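Local coordinates for fumarate lyase (Mesorhizobium sp., PDB 3C8T), which belongs to the fumarate lyase superfamily of mainly helical enzymes that assemble as tetramers, with a fold of long bundled helices, at residues E32-L37 with Y97-A102; G261-P266 with D351-N356; E367-A372 with D421-R426. All coordinates share one frame; numbering follows the deposited sequence.

Contact 1. Residues E32-L37 with Y97-A102; sequences ETEVAL and YLHWGA
Glu-34 and His-99 meet because the Glu-34 chain, with CG beside its backbone N, bends at chi2 (-88°) out from helix 23-43, while His-99 sets CG anti to its own N (chi1 -164°) in the loop before helix 104-140. His-99 ND1 donates to Glu-34 OE2 over 2.8 Å, nearly straight at 168°. OE2 receives this hydrogen on its syn lone pair, and the oxygen lies close to the imidazole plane. A second link runs through the backbone: water 1 joins Glu-34 O, 2.6 Å away, to His-99 N, 3.0 Å away. Ala-102 CB sits over the middle of the imidazole, 3.5 Å above its plane. The same methyl meets Leu-37 CD2 at 4.0 Å, one helical turn beyond Glu-34, and Leu-37 CD2 also rests 4.1 Å from Trp-100 N. Val-84 and Ile-107 press on Glu-34 from helices 80-91 and 104-140. Arg-379 of the second subunit hydrogen-bonds to Leu-98 O and His-99 O, tying this loop into the assembly. The straight in-plane bond from ND1, with Ala-102 over one face, limits rotation of the imidazole, and the water ties the backbone of the same residue to the helix.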
ATOM      1  N   GLU A  32       8.050 -17.254  30.797  1.00 36.42           N
ATOM      2  CA  GLU A  32       7.082 -18.360  30.735  1.00 36.76           C
ATOM      3  C   GLU A  32       7.527 -19.457  29.767  1.00 35.17           C
ATOM      4  O   GLU A  32       7.463 -20.642  30.087  1.00 35.62           O
ATOM      5  CB  GLU A  32       5.647 -17.845  30.444  1.00 36.49           C
ATOM      6  CG  GLU A  32       4.655 -18.954  30.133  1.00 39.88           C
ATOM      7  CD  GLU A  32       3.229 -18.489  29.850  1.00 40.97           C
ATOM      8  OE1 GLU A  32       2.937 -17.259  29.898  1.00 45.30           O
ATOM      9  OE2 GLU A  32       2.380 -19.386  29.581  1.00 45.60           O
ATOM     10  N   THR A  33       8.025 -19.058  28.602  1.00 34.97           N
ATOM     11  CA  THR A  33       8.497 -19.975  27.554  1.00 33.42           C
ATOM     12  C   THR A  33       9.744 -20.749  28.015  1.00 33.34           C
ATOM     13  O   THR A  33       9.817 -21.967  27.828  1.00 32.07           O
ATOM     14  CB  THR A  33       8.803 -19.167  26.279  1.00 34.16           C
ATOM     15  OG1 THR A  33       7.626 -18.445  25.881  1.00 33.37           O
ATOM     16  CG2 THR A  33       9.330 -20.053  25.104  1.00 33.60           C
ATOM     17  N   GLU A  34      10.723 -20.040  28.595  1.00 32.74           N
ATOM     18  CA  GLU A  34      11.989 -20.660  29.028  1.00 33.57           C
ATOM     19  C   GLU A  34      11.765 -21.695  30.149  1.00 34.20           C
ATOM     20  O   GLU A  34      12.411 -22.741  30.169  1.00 34.65           O
ATOM     21  CB  GLU A  34      12.969 -19.606  29.514  1.00 33.45           C
ATOM     22  CG  GLU A  34      13.490 -18.695  28.416  1.00 36.20           C
ATOM     23  CD  GLU A  34      14.732 -19.240  27.706  1.00 38.79           C
ATOM     24  OE1 GLU A  34      15.150 -20.392  27.980  1.00 38.98           O
ATOM     25  OE2 GLU A  34      15.297 -18.489  26.885  1.00 40.51           O
ATOM     26  N   VAL A  35      10.855 -21.382  31.072  1.00 34.69           N
ATOM     27  CA  VAL A  35      10.512 -22.259  32.186  1.00 35.84           C
ATOM     28  C   VAL A  35       9.838 -23.501  31.655  1.00 36.14           C
ATOM     29  O   VAL A  35      10.158 -24.613  32.083  1.00 37.48           O
ATOM     30  CB  VAL A  35       9.543 -21.553  33.194  1.00 35.89           C
ATOM     31  CG1 VAL A  35       8.906 -22.562  34.180  1.00 37.61           C
ATOM     32  CG2 VAL A  35      10.255 -20.470  33.932  1.00 35.80           C
ATOM     33  N   ALA A  36       8.910 -23.322  30.717  1.00 35.97           N
ATOM     34  CA  ALA A  36       8.202 -24.444  30.131  1.00 35.13           C
ATOM     35  C   ALA A  36       9.194 -25.297  29.358  1.00 35.22           C
ATOM     36  O   ALA A  36       9.082 -26.527  29.347  1.00 35.83           O
ATOM     37  CB  ALA A  36       7.061 -23.964  29.240  1.00 34.67           C
ATOM     38  N   LEU A  37      10.187 -24.672  28.732  1.00 35.43           N
ATOM     39  CA  LEU A  37      11.201 -25.441  27.980  1.00 35.35           C
ATOM     40  C   LEU A  37      12.013 -26.336  28.914  1.00 36.49           C
ATOM     41  O   LEU A  37      12.251 -27.508  28.599  1.00 36.55           O
ATOM     42  CB  LEU A  37      12.119 -24.524  27.186  1.00 34.95           C
ATOM     43  CG  LEU A  37      13.321 -25.161  26.465  1.00 34.50           C
ATOM     44  CD1 LEU A  37      12.919 -26.138  25.350  1.00 30.30           C
ATOM     45  CD2 LEU A  37      14.174 -24.075  25.936  1.00 36.55           C
ATOM     46  N   TYR A  97      21.047 -24.578  33.054  1.00 41.48           N
ATOM     47  CA  TYR A  97      20.343 -25.420  32.084  1.00 40.69           C
ATOM     48  C   TYR A  97      19.264 -24.710  31.304  1.00 39.44           C
ATOM     49  O   TYR A  97      18.504 -25.349  30.564  1.00 38.97           O
ATOM     50  CB  TYR A  97      19.769 -26.668  32.729  1.00 41.05           C
ATOM     51  CG  TYR A  97      20.814 -27.564  33.340  1.00 42.66           C
ATOM     52  CD1 TYR A  97      21.365 -28.625  32.620  1.00 42.74           C
ATOM     53  CD2 TYR A  97      21.255 -27.331  34.645  1.00 43.20           C
ATOM     54  CE1 TYR A  97      22.309 -29.443  33.195  1.00 44.83           C
ATOM     55  CE2 TYR A  97      22.188 -28.122  35.225  1.00 44.41           C
ATOM     56  CZ  TYR A  97      22.711 -29.180  34.509  1.00 44.66           C
ATOM     57  OH  TYR A  97      23.647 -29.965  35.130  1.00 46.56           O
ATOM     58  N   LEU A  98      19.230 -23.394  31.463  1.00 38.16           N
ATOM     59  CA  LEU A  98      18.274 -22.521  30.813  1.00 37.77           C
ATOM     60  C   LEU A  98      18.589 -22.440  29.322  1.00 37.47           C
ATOM     61  O   LEU A  98      19.750 -22.634  28.915  1.00 36.21           O
ATOM     62  CB  LEU A  98      18.383 -21.134  31.433  1.00 37.82           C
ATOM     63  CG  LEU A  98      17.345 -20.362  32.276  1.00 39.31           C
ATOM     64  CD1 LEU A  98      16.042 -21.062  32.574  1.00 37.22           C
ATOM     65  CD2 LEU A  98      17.996 -19.821  33.543  1.00 36.21           C
ATOM     66  N   HIS A  99      17.556 -22.177  28.509  1.00 36.67           N
ATOM     67  CA  HIS A  99      17.746 -21.910  27.089  1.00 36.54           C
ATOM     68  C   HIS A  99      18.617 -23.011  26.522  1.00 37.03           C
ATOM     69  O   HIS A  99      19.664 -22.740  25.936  1.00 38.54           O
ATOM     70  CB  HIS A  99      18.431 -20.545  26.932  1.00 35.82           C
ATOM     71  CG  HIS A  99      18.359 -19.959  25.555  1.00 35.88           C
ATOM     72  ND1 HIS A  99      17.299 -19.187  25.129  1.00 34.00           N
ATOM     73  CD2 HIS A  99      19.250 -19.975  24.531  1.00 35.73           C
ATOM     74  CE1 HIS A  99      17.526 -18.769  23.896  1.00 35.70           C
ATOM     75  NE2 HIS A  99      18.705 -19.231  23.511  1.00 37.40           N
ATOM     76  N   TRP A 100      18.221 -24.260  26.719  1.00 37.37           N
ATOM     77  CA  TRP A 100      19.073 -25.386  26.316  1.00 37.39           C
ATOM     78  C   TRP A 100      18.601 -25.831  24.961  1.00 36.98           C
ATOM     79  O   TRP A 100      17.500 -26.359  24.837  1.00 37.02           O
ATOM     80  CB  TRP A 100      18.908 -26.511  27.335  1.00 39.59           C
ATOM     81  CG  TRP A 100      19.785 -27.720  27.180  1.00 41.36           C
ATOM     82  CD1 TRP A 100      19.524 -28.855  26.439  1.00 43.43           C
ATOM     83  CD2 TRP A 100      21.038 -27.946  27.826  1.00 42.78           C
ATOM     84  NE1 TRP A 100      20.558 -29.758  26.567  1.00 41.91           N
ATOM     85  CE2 TRP A 100      21.494 -29.233  27.422  1.00 43.93           C
ATOM     86  CE3 TRP A 100      21.822 -27.191  28.705  1.00 42.98           C
ATOM     87  CZ2 TRP A 100      22.705 -29.778  27.876  1.00 42.53           C
ATOM     88  CZ3 TRP A 100      23.024 -27.727  29.155  1.00 43.69           C
ATOM     89  CH2 TRP A 100      23.451 -29.023  28.738  1.00 44.32           C
ATOM     90  N   GLY A 101      19.409 -25.572  23.936  1.00 36.59           N
ATOM     91  CA  GLY A 101      19.066 -25.938  22.568  1.00 35.89           C
ATOM     92  C   GLY A 101      18.188 -24.922  21.848  1.00 35.58           C
ATOM     93  O   GLY A 101      17.939 -25.083  20.664  1.00 36.22           O
ATOM     94  N   ALA A 102      17.745 -23.889  22.569  1.00 34.47           N
ATOM     95  CA  ALA A 102      16.961 -22.765  22.043  1.00 33.60           C
ATOM     96  C   ALA A 102      17.782 -21.728  21.265  1.00 32.94           C
ATOM     97  O   ALA A 102      18.945 -21.512  21.564  1.00 32.21           O
ATOM     98  CB  ALA A 102      16.225 -22.060  23.202  1.00 33.23           C
TER
HETATM   99  O   HOH W   1      14.940 -23.186  29.652  1.00 32.34           O

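Contact 2. Residues G261-P266 with D351-N356; sequences GEVAEP and DRMREN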
ATOM      1  N   GLY A 261     -29.387  14.153   8.860  1.00 26.46           N
ATOM      2  CA  GLY A 261     -29.689  14.195  10.282  1.00 26.03           C
ATOM      3  C   GLY A 261     -30.433  12.977  10.775  1.00 26.99           C
ATOM      4  O   GLY A 261     -31.231  13.069  11.717  1.00 27.22           O
ATOM      5  N   GLU A 262     -30.139  11.824  10.179  1.00 26.82           N
ATOM      6  CA  GLU A 262     -30.889  10.606  10.432  1.00 27.79           C
ATOM      7  C   GLU A 262     -30.433   9.824  11.668  1.00 28.20           C
ATOM      8  O   GLU A 262     -31.194   9.010  12.180  1.00 27.30           O
ATOM      9  CB  GLU A 262     -30.900   9.710   9.207  1.00 27.08           C
ATOM     10  CG  GLU A 262     -31.693  10.302   8.085  1.00 28.99           C
ATOM     11  CD  GLU A 262     -31.607   9.489   6.816  1.00 33.05           C
ATOM     12  OE1 GLU A 262     -30.792   8.521   6.786  1.00 32.41           O
ATOM     13  OE2 GLU A 262     -32.342   9.821   5.855  1.00 28.62           O
ATOM     14  N   VAL A 263     -29.195  10.081  12.112  1.00 29.50           N
ATOM     15  CA  VAL A 263     -28.606   9.493  13.325  1.00 29.64           C
ATOM     16  C   VAL A 263     -27.614  10.464  13.979  1.00 30.96           C
ATOM     17  O   VAL A 263     -27.255  11.495  13.405  1.00 30.94           O
ATOM     18  CB  VAL A 263     -27.838   8.129  13.063  1.00 29.73           C
ATOM     19  CG1 VAL A 263     -28.756   7.045  12.464  1.00 28.39           C
ATOM     20  CG2 VAL A 263     -26.564   8.341  12.243  1.00 27.89           C
ATOM     21  N   ALA A 264     -27.162  10.098  15.178  1.00 30.98           N
ATOM     22  CA  ALA A 264     -26.141  10.815  15.891  1.00 31.99           C
ATOM     23  C   ALA A 264     -25.400   9.825  16.799  1.00 32.37           C
ATOM     24  O   ALA A 264     -25.997   8.854  17.324  1.00 32.21           O
ATOM     25  CB  ALA A 264     -26.765  12.010  16.735  1.00 32.54           C
ATOM     26  N   GLU A 265     -24.103  10.064  16.955  1.00 32.58           N
ATOM     27  CA  GLU A 265     -23.224   9.269  17.797  1.00 34.24           C
ATOM     28  C   GLU A 265     -23.634   9.551  19.219  1.00 34.41           C
ATOM     29  O   GLU A 265     -24.170  10.610  19.477  1.00 33.55           O
ATOM     30  CB  GLU A 265     -21.752   9.727  17.623  1.00 33.67           C
ATOM     31  CG  GLU A 265     -21.069   9.247  16.297  1.00 35.28           C
ATOM     32  CD  GLU A 265     -19.511   9.355  16.332  1.00 36.46           C
ATOM     33  OE1 GLU A 265     -18.928   9.769  17.383  1.00 33.71           O
ATOM     34  OE2 GLU A 265     -18.888   8.975  15.307  1.00 37.62           O
ATOM     35  N   PRO A 266     -23.364   8.619  20.159  1.00 35.84           N
ATOM     36  CA  PRO A 266     -23.658   8.957  21.539  1.00 36.91           C
ATOM     37  C   PRO A 266     -22.635   9.992  22.043  1.00 38.12           C
ATOM     38  O   PRO A 266     -23.024  11.152  22.248  1.00 38.91           O
ATOM     39  CB  PRO A 266     -23.512   7.632  22.266  1.00 36.50           C
ATOM     40  CG  PRO A 266     -22.523   6.890  21.459  1.00 37.14           C
ATOM     41  CD  PRO A 266     -22.787   7.273  20.035  1.00 35.64           C
ATOM     42  N   ASP A 351     -37.993  10.293  12.679  1.00 32.88           N
ATOM     43  CA  ASP A 351     -38.638  11.490  12.150  1.00 34.68           C
ATOM     44  C   ASP A 351     -37.870  12.092  11.000  1.00 33.60           C
ATOM     45  O   ASP A 351     -38.451  12.356   9.952  1.00 32.24           O
ATOM     46  CB  ASP A 351     -38.920  12.554  13.255  1.00 36.21           C
ATOM     47  CG  ASP A 351     -37.645  12.989  14.048  1.00 39.49           C
ATOM     48  OD1 ASP A 351     -36.624  12.283  14.031  1.00 43.15           O
ATOM     49  OD2 ASP A 351     -37.674  14.051  14.706  1.00 44.83           O
ATOM     50  N   ARG A 352     -36.557  12.275  11.166  1.00 33.52           N
ATOM     51  CA  ARG A 352     -35.736  12.764  10.053  1.00 33.45           C
ATOM     52  C   ARG A 352     -35.713  11.727   8.916  1.00 32.55           C
ATOM     53  O   ARG A 352     -35.695  12.105   7.768  1.00 31.87           O
ATOM     54  CB  ARG A 352     -34.302  13.110  10.483  1.00 34.18           C
ATOM     55  CG  ARG A 352     -34.126  14.411  11.242  1.00 36.84           C
ATOM     56  CD  ARG A 352     -34.631  15.634  10.486  1.00 39.13           C
ATOM     57  NE  ARG A 352     -33.813  15.987   9.323  1.00 43.66           N
ATOM     58  CZ  ARG A 352     -32.648  16.651   9.388  1.00 42.99           C
ATOM     59  NH1 ARG A 352     -32.141  17.000  10.570  1.00 40.56           N
ATOM     60  NH2 ARG A 352     -31.974  16.942   8.274  1.00 42.58           N
ATOM     61  N   MET A 353     -35.751  10.436   9.255  1.00 31.09           N
ATOM     62  CA  MET A 353     -35.725   9.384   8.259  1.00 30.78           C
ATOM     63  C   MET A 353     -36.961   9.437   7.344  1.00 32.89           C
ATOM     64  O   MET A 353     -36.862   9.263   6.123  1.00 32.33           O
ATOM     65  CB  MET A 353     -35.585   7.986   8.922  1.00 29.89           C
ATOM     66  CG  MET A 353     -34.162   7.629   9.450  1.00 29.33           C
ATOM     67  SD  MET A 353     -34.023   6.056  10.386  1.00 26.11           S
ATOM     68  CE  MET A 353     -32.215   5.997  10.551  1.00 29.77           C
ATOM     69  N   ARG A 354     -38.116   9.612   7.975  1.00 35.20           N
ATOM     70  CA  ARG A 354     -39.438   9.683   7.337  1.00 38.02           C
ATOM     71  C   ARG A 354     -39.460  10.932   6.448  1.00 37.57           C
ATOM     72  O   ARG A 354     -39.893  10.888   5.301  1.00 37.78           O
ATOM     73  CB  ARG A 354     -40.499   9.794   8.459  1.00 37.14           C
ATOM     74  CG  ARG A 354     -41.948   9.443   8.121  1.00 42.03           C
ATOM     75  CD  ARG A 354     -42.974   9.603   9.354  1.00 43.24           C
ATOM     76  NE  ARG A 354     -42.390   9.704  10.719  1.00 50.92           N
ATOM     77  CZ  ARG A 354     -41.969   8.670  11.469  1.00 54.57           C
ATOM     78  NH1 ARG A 354     -42.041   7.405  11.017  1.00 58.25           N
ATOM     79  NH2 ARG A 354     -41.456   8.893  12.677  1.00 53.23           N
ATOM     80  N   GLU A 355     -38.966  12.048   6.976  1.00 38.07           N
ATOM     81  CA  GLU A 355     -38.922  13.289   6.216  1.00 39.65           C
ATOM     82  C   GLU A 355     -38.047  13.166   4.963  1.00 38.12           C
ATOM     83  O   GLU A 355     -38.429  13.630   3.872  1.00 38.11           O
ATOM     84  CB  GLU A 355     -38.464  14.425   7.124  1.00 39.64           C
ATOM     85  CG  GLU A 355     -38.249  15.805   6.434  1.00 44.20           C
ATOM     86  CD  GLU A 355     -37.650  16.849   7.407  1.00 45.34           C
ATOM     87  OE1 GLU A 355     -36.757  17.636   6.981  1.00 49.41           O
ATOM     88  OE2 GLU A 355     -38.062  16.858   8.612  1.00 52.67           O
ATOM     89  N   ASN A 356     -36.889  12.519   5.085  1.00 35.84           N
ATOM     90  CA  ASN A 356     -36.011  12.395   3.922  1.00 34.93           C
ATOM     91  C   ASN A 356     -36.621  11.424   2.881  1.00 34.75           C
ATOM     92  O   ASN A 356     -36.522  11.643   1.675  1.00 34.57           O
ATOM     93  CB  ASN A 356     -34.573  11.996   4.338  1.00 34.64           C
ATOM     94  CG  ASN A 356     -33.915  13.040   5.255  1.00 34.44           C
ATOM     95  OD1 ASN A 356     -34.226  14.223   5.180  1.00 34.96           O
ATOM     96  ND2 ASN A 356     -33.002  12.604   6.105  1.00 33.73           N
TER
HETATM   97  O   HOH W   2     -34.294   8.359   4.723  1.00 29.98           O
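Gly-261 and Glu-262 lead into strand 263-264 of a two-stranded antiparallel ribbon with 347-348, and they lie against helix 350-357, which follows the partner strand. Glu-262 gives the largest share of the contact. Its extended chain crosses that of Met-353 at about a right angle, with Glu-262 CB 3.9 Å from Met-353 CG, and reaches Asn-356 tip to tip. Asn-356 ND2 donates to Glu-262 OE2 at 2.9 Å and 169°, on the anti side of the carboxylate and 24° out of its plane; the same ND2 is hydrogen-bonded to Leu-260 O. OE2 also accepts from water 2 at 2.7 Å, which bridges to Met-353 O, and forms a salt bridge with Arg-149. Three partners thus hold one buried carboxylate oxygen, and the arginine probably keeps it ionised. Nearer the strand, Met-353 CE touches Glu-262 O at 3.6 Å and Val-263 CG1 at 4.1 Å, with Met-255 of helix 229-255 alongside. Arg-352, bent at chi2 and chi3, folds back so that its guanidinium lies with one face over Gly-261 CA, 3.7 Å from NH1, while NH2 bonds to Thr-258 O. His-359 of the third subunit packs on Arg-352. The ribbon strand runs on toward the unmodelled segment 267-281, which holds most of the signature loop characteristic of the fumarate lyase superfamily.

Contact 3. Residues E367-A372 with D421-R426; sequences EAVMMA and DLTDPR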
ATOM      1  N   GLU A 367     -41.042   2.798  -9.371  1.00 34.49           N
ATOM      2  CA  GLU A 367     -41.006   1.348  -9.660  1.00 36.40           C
ATOM      3  C   GLU A 367     -42.285   0.589  -9.239  1.00 35.74           C
ATOM      4  O   GLU A 367     -42.745  -0.297  -9.965  1.00 36.31           O
ATOM      5  CB  GLU A 367     -39.796   0.676  -8.985  1.00 36.21           C
ATOM      6  CG  GLU A 367     -39.500  -0.717  -9.584  1.00 38.94           C
ATOM      7  CD  GLU A 367     -38.539  -1.575  -8.730  1.00 40.30           C
ATOM      8  OE1 GLU A 367     -37.375  -1.801  -9.182  1.00 44.84           O
ATOM      9  OE2 GLU A 367     -38.953  -2.033  -7.622  1.00 43.58           O
ATOM     10  N   ALA A 368     -42.836   0.921  -8.065  1.00 35.17           N
ATOM     11  CA  ALA A 368     -44.092   0.327  -7.583  1.00 35.06           C
ATOM     12  C   ALA A 368     -45.304   0.622  -8.502  1.00 35.60           C
ATOM     13  O   ALA A 368     -46.206  -0.212  -8.633  1.00 35.71           O
ATOM     14  CB  ALA A 368     -44.394   0.804  -6.156  1.00 34.41           C
ATOM     15  N   VAL A 369     -45.368   1.826  -9.084  1.00 35.63           N
ATOM     16  CA  VAL A 369     -46.416   2.108 -10.073  1.00 35.77           C
ATOM     17  C   VAL A 369     -46.186   1.280 -11.356  1.00 36.35           C
ATOM     18  O   VAL A 369     -47.125   0.650 -11.844  1.00 35.51           O
ATOM     19  CB  VAL A 369     -46.556   3.613 -10.374  1.00 36.22           C
ATOM     20  CG1 VAL A 369     -47.734   3.880 -11.343  1.00 35.34           C
ATOM     21  CG2 VAL A 369     -46.697   4.440  -9.057  1.00 36.07           C
ATOM     22  N   MET A 370     -44.952   1.265 -11.876  1.00 37.76           N
ATOM     23  CA  MET A 370     -44.564   0.386 -13.007  1.00 39.44           C
ATOM     24  C   MET A 370     -45.004  -1.075 -12.794  1.00 39.89           C
ATOM     25  O   MET A 370     -45.710  -1.642 -13.628  1.00 39.29           O
ATOM     26  CB  MET A 370     -43.049   0.410 -13.248  1.00 39.71           C
ATOM     27  CG  MET A 370     -42.474   1.714 -13.802  1.00 41.76           C
ATOM     28  SD  MET A 370     -40.647   1.792 -13.812  1.00 40.48           S
ATOM     29  CE  MET A 370     -40.402   3.555 -14.017  1.00 42.78           C
ATOM     30  N   MET A 371     -44.585  -1.676 -11.679  1.00 40.26           N
ATOM     31  CA  MET A 371     -44.977  -3.047 -11.293  0.50 40.24           C
ATOM     32  C   MET A 371     -46.500  -3.210 -11.387  1.00 40.69           C
ATOM     33  O   MET A 371     -47.016  -4.174 -11.940  1.00 40.70           O
ATOM     34  CB  MET A 371     -44.475  -3.363  -9.861  0.50 40.21           C
ATOM     35  CG  MET A 371     -44.784  -4.784  -9.291  0.50 40.30           C
ATOM     36  SD  MET A 371     -44.708  -4.898  -7.466  0.50 38.91           S
ATOM     37  CE  MET A 371     -45.802  -3.523  -7.022  0.50 38.71           C
ATOM     38  N   ALA A 372     -47.228  -2.254 -10.825  1.00 40.49           N
ATOM     39  CA  ALA A 372     -48.688  -2.345 -10.825  1.00 40.99           C
ATOM     40  C   ALA A 372     -49.331  -2.120 -12.198  1.00 41.22           C
ATOM     41  O   ALA A 372     -50.409  -2.643 -12.479  1.00 41.74           O
ATOM     42  CB  ALA A 372     -49.283  -1.376  -9.816  1.00 41.18           C
ATOM     43  N   ASP A 421     -51.871   4.787  -2.731  1.00 36.38           N
ATOM     44  CA  ASP A 421     -51.176   3.678  -2.046  1.00 37.35           C
ATOM     45  C   ASP A 421     -49.756   3.389  -2.644  1.00 36.50           C
ATOM     46  O   ASP A 421     -48.767   3.260  -1.920  1.00 36.09           O
ATOM     47  CB  ASP A 421     -52.059   2.418  -2.081  1.00 37.69           C
ATOM     48  CG  ASP A 421     -53.328   2.552  -1.197  1.00 41.93           C
ATOM     49  OD1 ASP A 421     -53.362   3.488  -0.347  1.00 42.05           O
ATOM     50  OD2 ASP A 421     -54.277   1.719  -1.353  1.00 44.19           O
ATOM     51  N   LEU A 422     -49.682   3.319  -3.964  1.00 35.34           N
ATOM     52  CA  LEU A 422     -48.448   2.970  -4.683  1.00 35.41           C
ATOM     53  C   LEU A 422     -47.371   4.056  -4.622  1.00 35.31           C
ATOM     54  O   LEU A 422     -46.187   3.753  -4.710  1.00 35.53           O
ATOM     55  CB  LEU A 422     -48.751   2.629  -6.148  1.00 35.03           C
ATOM     56  CG  LEU A 422     -49.587   1.360  -6.357  1.00 34.26           C
ATOM     57  CD1 LEU A 422     -50.228   1.356  -7.745  1.00 35.46           C
ATOM     58  CD2 LEU A 422     -48.746   0.111  -6.123  1.00 33.48           C
ATOM     59  N   THR A 423     -47.799   5.307  -4.482  1.00 34.86           N
ATOM     60  CA  THR A 423     -46.891   6.422  -4.346  1.00 34.46           C
ATOM     61  C   THR A 423     -46.493   6.731  -2.913  1.00 34.43           C
ATOM     62  O   THR A 423     -45.702   7.638  -2.702  1.00 34.62           O
ATOM     63  CB  THR A 423     -47.390   7.705  -5.093  1.00 34.52           C
ATOM     64  OG1 THR A 423     -48.699   8.077  -4.635  1.00 35.63           O
ATOM     65  CG2 THR A 423     -47.419   7.452  -6.590  1.00 32.69           C
ATOM     66  N   ASP A 424     -47.023   5.987  -1.937  1.00 35.28           N
ATOM     67  CA  ASP A 424     -46.556   6.070  -0.530  1.00 36.45           C
ATOM     68  C   ASP A 424     -45.379   5.125  -0.312  1.00 36.48           C
ATOM     69  O   ASP A 424     -45.540   3.899  -0.328  1.00 36.66           O
ATOM     70  CB  ASP A 424     -47.660   5.691   0.464  1.00 37.07           C
ATOM     71  CG  ASP A 424     -47.242   5.902   1.946  1.00 40.11           C
ATOM     72  OD1 ASP A 424     -46.030   6.043   2.279  1.00 40.73           O
ATOM     73  OD2 ASP A 424     -48.160   5.912   2.797  1.00 41.74           O
ATOM     74  N   PRO A 425     -44.187   5.683  -0.076  1.00 36.65           N
ATOM     75  CA  PRO A 425     -42.986   4.834   0.080  1.00 36.86           C
ATOM     76  C   PRO A 425     -43.086   3.770   1.181  1.00 36.28           C
ATOM     77  O   PRO A 425     -42.463   2.703   1.068  1.00 36.08           O
ATOM     78  CB  PRO A 425     -41.860   5.858   0.355  1.00 35.90           C
ATOM     79  CG  PRO A 425     -42.562   7.059   0.849  1.00 37.22           C
ATOM     80  CD  PRO A 425     -43.859   7.109   0.067  1.00 36.97           C
ATOM     81  N   ARG A 426     -43.892   4.030   2.211  1.00 36.27           N
ATOM     82  CA  ARG A 426     -44.028   3.078   3.331  1.00 36.07           C
ATOM     83  C   ARG A 426     -44.605   1.734   2.880  1.00 35.76           C
ATOM     84  O   ARG A 426     -44.420   0.722   3.563  1.00 36.70           O
ATOM     85  CB  ARG A 426     -44.844   3.678   4.482  1.00 36.44           C
TER
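Thr-423 OG1 is hydrogen-bonded to Leu-419 O and, weakly, to Arg-420 O, and this grip turns its methyl toward Val-369 across the contact. The setting is helix packing in the small C-terminal helical domain of the family: helix 366-377 receives the end of helix 416-422 and the turn after it. With OG1 placed between the backbone N and the carbonyl carbon (chi1 56°), Thr-423 leaves CG2 beside its N, 4.0 Å from Val-369 CG2. That Val-369 methyl also reaches Leu-422 CB at 4.0 Å, so one branch touches two successive residues.

Leu-422 is the main apolar piece. Its CG stands anti to the carbonyl carbon (chi1 -66°), which extends the two methyls over the helix between Ala-368 and Ala-372, one turn apart. CD1 lies 3.6 Å from Ala-372 CB; CD2 lies 4.0 Å from the same carbon and 3.6 Å from Ala-368 O. The small alanines let the leucine come down close to the helix backbone, and Ala-368 CB in turn sits 3.7 Å from Leu-422 O. No hydrogen bond joins the two segments; they meet by van der Waals packing. Leu-414 from helix 408-414 touches both Val-369 and Leu-422, and Leu-404 and Val-386 add to the cover of Val-369. Past Thr-423 the chain bends through an Asx turn, in which Arg-426 N donates to Asp-424 OD1 at 2.9 Å, approaching from 48° above the carboxylate plane.

Overall arrangement
All three contacts are largely buried, yet each sits well away from the centre of this elongated chain. Contacts 1 and 3 are on opposite sides of that centre, their own centres about 73 Å apart, and both come within reach of the second subunit; contact 2 meets the third. Contacts 2 and 3 are neighbours, about 6 Å between nearest atoms, and helices 350-357 and 366-377, one from each, follow each other in the chain. Chemistry changes with place: contact 1 joins a helix to a loop by a directed polar bond, contact 2 mixes a multiply held carboxylate with apolar packing, and contact 3 has no hydrogen bond across it and rests on methyl packing.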